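Local coordinates for protein hypothetical methylmalonyl-CoA decarboxylase alpha subunit (PDB 1X0U) that is of unestablished function but belongs to the carboxyl transferase family, with a crotonase-like fold, and assembles from six copies of the chain, at residues Y392-A397 with K420-D425. Numbering follows the deposited sequence.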
loop_
_atom_site.group_PDB
_atom_site.type_symbol
_atom_site.label_atom_id
_atom_site.label_comp_id
_atom_site.label_asym_id
_atom_site.label_seq_id
_atom_site.Cartn_x
_atom_site.Cartn_y
_atom_site.Cartn_z
ATOM N N TYR A 392 10.456 -24.487 -9.399
ATOM C CA TYR A 392 10.283 -23.306 -8.581
ATOM C C TYR A 392 10.259 -22.076 -9.474
ATOM O O TYR A 392 9.341 -21.265 -9.416
ATOM C CB TYR A 392 11.438 -23.195 -7.576
ATOM C CG TYR A 392 11.303 -22.050 -6.584
ATOM C CD1 TYR A 392 11.379 -20.716 -7.001
ATOM C CD2 TYR A 392 11.063 -22.301 -5.239
ATOM C CE1 TYR A 392 11.216 -19.656 -6.092
ATOM C CE2 TYR A 392 10.896 -21.255 -4.328
ATOM C CZ TYR A 392 10.971 -19.939 -4.761
ATOM O OH TYR A 392 10.777 -18.915 -3.861
ATOM N N ALA A 393 11.272 -21.952 -10.320
ATOM C CA ALA A 393 11.373 -20.804 -11.204
ATOM C C ALA A 393 10.138 -20.559 -12.085
ATOM O O ALA A 393 9.693 -19.419 -12.227
ATOM C CB ALA A 393 12.622 -20.935 -12.043
ATOM N N PHE A 394 9.586 -21.609 -12.694
ATOM C CA PHE A 394 8.389 -21.432 -13.524
ATOM C C PHE A 394 7.173 -21.135 -12.644
ATOM O O PHE A 394 6.394 -20.229 -12.934
ATOM C CB PHE A 394 8.109 -22.684 -14.373
ATOM C CG PHE A 394 8.729 -22.647 -15.741
ATOM C CD1 PHE A 394 9.534 -23.688 -16.182
ATOM C CD2 PHE A 394 8.486 -21.580 -16.597
ATOM C CE1 PHE A 394 10.084 -23.670 -17.450
ATOM C CE2 PHE A 394 9.033 -21.548 -17.873
ATOM C CZ PHE A 394 9.835 -22.598 -18.301
ATOM N N ALA A 395 7.006 -21.906 -11.574
ATOM C CA ALA A 395 5.880 -21.690 -10.665
ATOM C C ALA A 395 5.911 -20.282 -10.076
ATOM O O ALA A 395 4.871 -19.710 -9.751
ATOM C CB ALA A 395 5.895 -22.726 -9.547
ATOM N N GLU A 396 7.109 -19.722 -9.947
ATOM C CA GLU A 396 7.288 -18.379 -9.398
ATOM C C GLU A 396 6.946 -17.280 -10.398
ATOM O O GLU A 396 6.294 -16.292 -10.068
ATOM C CB GLU A 396 8.742 -18.202 -8.958
ATOM C CG GLU A 396 9.117 -16.792 -8.508
ATOM C CD GLU A 396 10.592 -16.685 -8.180
ATOM O OE1 GLU A 396 10.936 -16.438 -7.002
ATOM O OE2 GLU A 396 11.413 -16.864 -9.106
ATOM N N ALA A 397 7.402 -17.464 -11.628
ATOM C CA ALA A 397 7.198 -16.488 -12.683
ATOM C C ALA A 397 5.746 -16.071 -12.947
ATOM O O ALA A 397 4.824 -16.900 -13.000
ATOM C CB ALA A 397 7.842 -17.000 -13.964
ATOM N N LYS A 420 0.240 -26.478 -17.259
ATOM C CA LYS A 420 -0.820 -25.661 -16.679
ATOM C C LYS A 420 -0.854 -25.635 -15.153
ATOM O O LYS A 420 -0.904 -24.565 -14.555
ATOM C CB LYS A 420 -2.185 -26.096 -17.211
ATOM C CG LYS A 420 -2.478 -25.636 -18.635
ATOM C CD LYS A 420 -3.847 -26.146 -19.082
ATOM C CE LYS A 420 -4.330 -25.418 -20.316
ATOM N NZ LYS A 420 -5.695 -25.877 -20.702
ATOM N N SER A 421 -0.812 -26.796 -14.519
ATOM C CA SER A 421 -0.864 -26.830 -13.067
ATOM C C SER A 421 0.333 -26.145 -12.404
ATOM O O SER A 421 0.276 -25.796 -11.224
ATOM C CB SER A 421 -0.970 -28.274 -12.583
ATOM O OG SER A 421 0.143 -29.033 -13.016
ATOM N N LEU A 422 1.403 -25.945 -13.170
ATOM C CA LEU A 422 2.621 -25.304 -12.668
ATOM C C LEU A 422 2.618 -23.798 -12.968
ATOM O O LEU A 422 3.457 -23.054 -12.450
ATOM C CB LEU A 422 3.848 -25.975 -13.307
ATOM C CG LEU A 422 5.266 -26.023 -12.698
ATOM C CD1 LEU A 422 5.975 -24.722 -12.928
ATOM C CD2 LEU A 422 5.206 -26.382 -11.213
ATOM N N GLY A 423 1.677 -23.357 -13.803
ATOM C CA GLY A 423 1.591 -21.948 -14.148
ATOM C C GLY A 423 1.591 -21.577 -15.631
ATOM O O GLY A 423 1.498 -20.399 -15.965
ATOM N N ALA A 424 1.696 -22.549 -16.530
ATOM C CA ALA A 424 1.681 -22.238 -17.967
ATOM C C ALA A 424 0.321 -21.647 -18.326
ATOM O O ALA A 424 -0.702 -22.242 -18.021
ATOM C CB ALA A 424 1.925 -23.507 -18.783
ATOM N N ASP A 425 0.310 -20.481 -18.968
ATOM C CA ASP A 425 -0.933 -19.817 -19.361
ATOM C C ASP A 425 -1.619 -20.522 -20.522
ATOM O O ASP A 425 -2.844 -20.664 -20.533
ATOM C CB ASP A 425 -0.656 -18.363 -19.747
ATOM C CG ASP A 425 -0.066 -17.557 -18.601
ATOM O OD1 ASP A 425 -0.796 -17.283 -17.625
ATOM O OD2 ASP A 425 1.133 -17.204 -18.676
#
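L422 reaches across to the last turn of helix 383-396 and meets F394 and A395 there, an apolar contact between buried residues. Its CD1 does most of the touching, tightly packed at 3.3 Å from F394 CB and just as near to A395 N. With CG anti to the backbone N (chi1 -155°), the branched end extends toward the helix, and CD2 skirts A395 CB at 4.1 Å; leucine thus offers two methyls and no polar group. The small methyl of A395 lets the loop come close, the CA atoms of A395 and L422 being 5.3 Å apart. Beyond CB the large F394 ring turns from 420-425 to pack on I353, L363, S365 and S418.

The polar part is slight: A395 CA directs its hydrogen at L422 O, 3.3 Å away, with 152° at the hydrogen. G423 follows with phi 126°, a backbone region open chiefly to glycine.

Close by, K401 NZ hydrogen-bonds to F394 O and A397 O at the helix end, while V158 of a second subunit packs on A395. The contact joins connections leading into the adjacent parallel strands 401-406 and 426-429, and, lacking conventional hydrogen bonds between its segments, depends on close fit more than on bond direction.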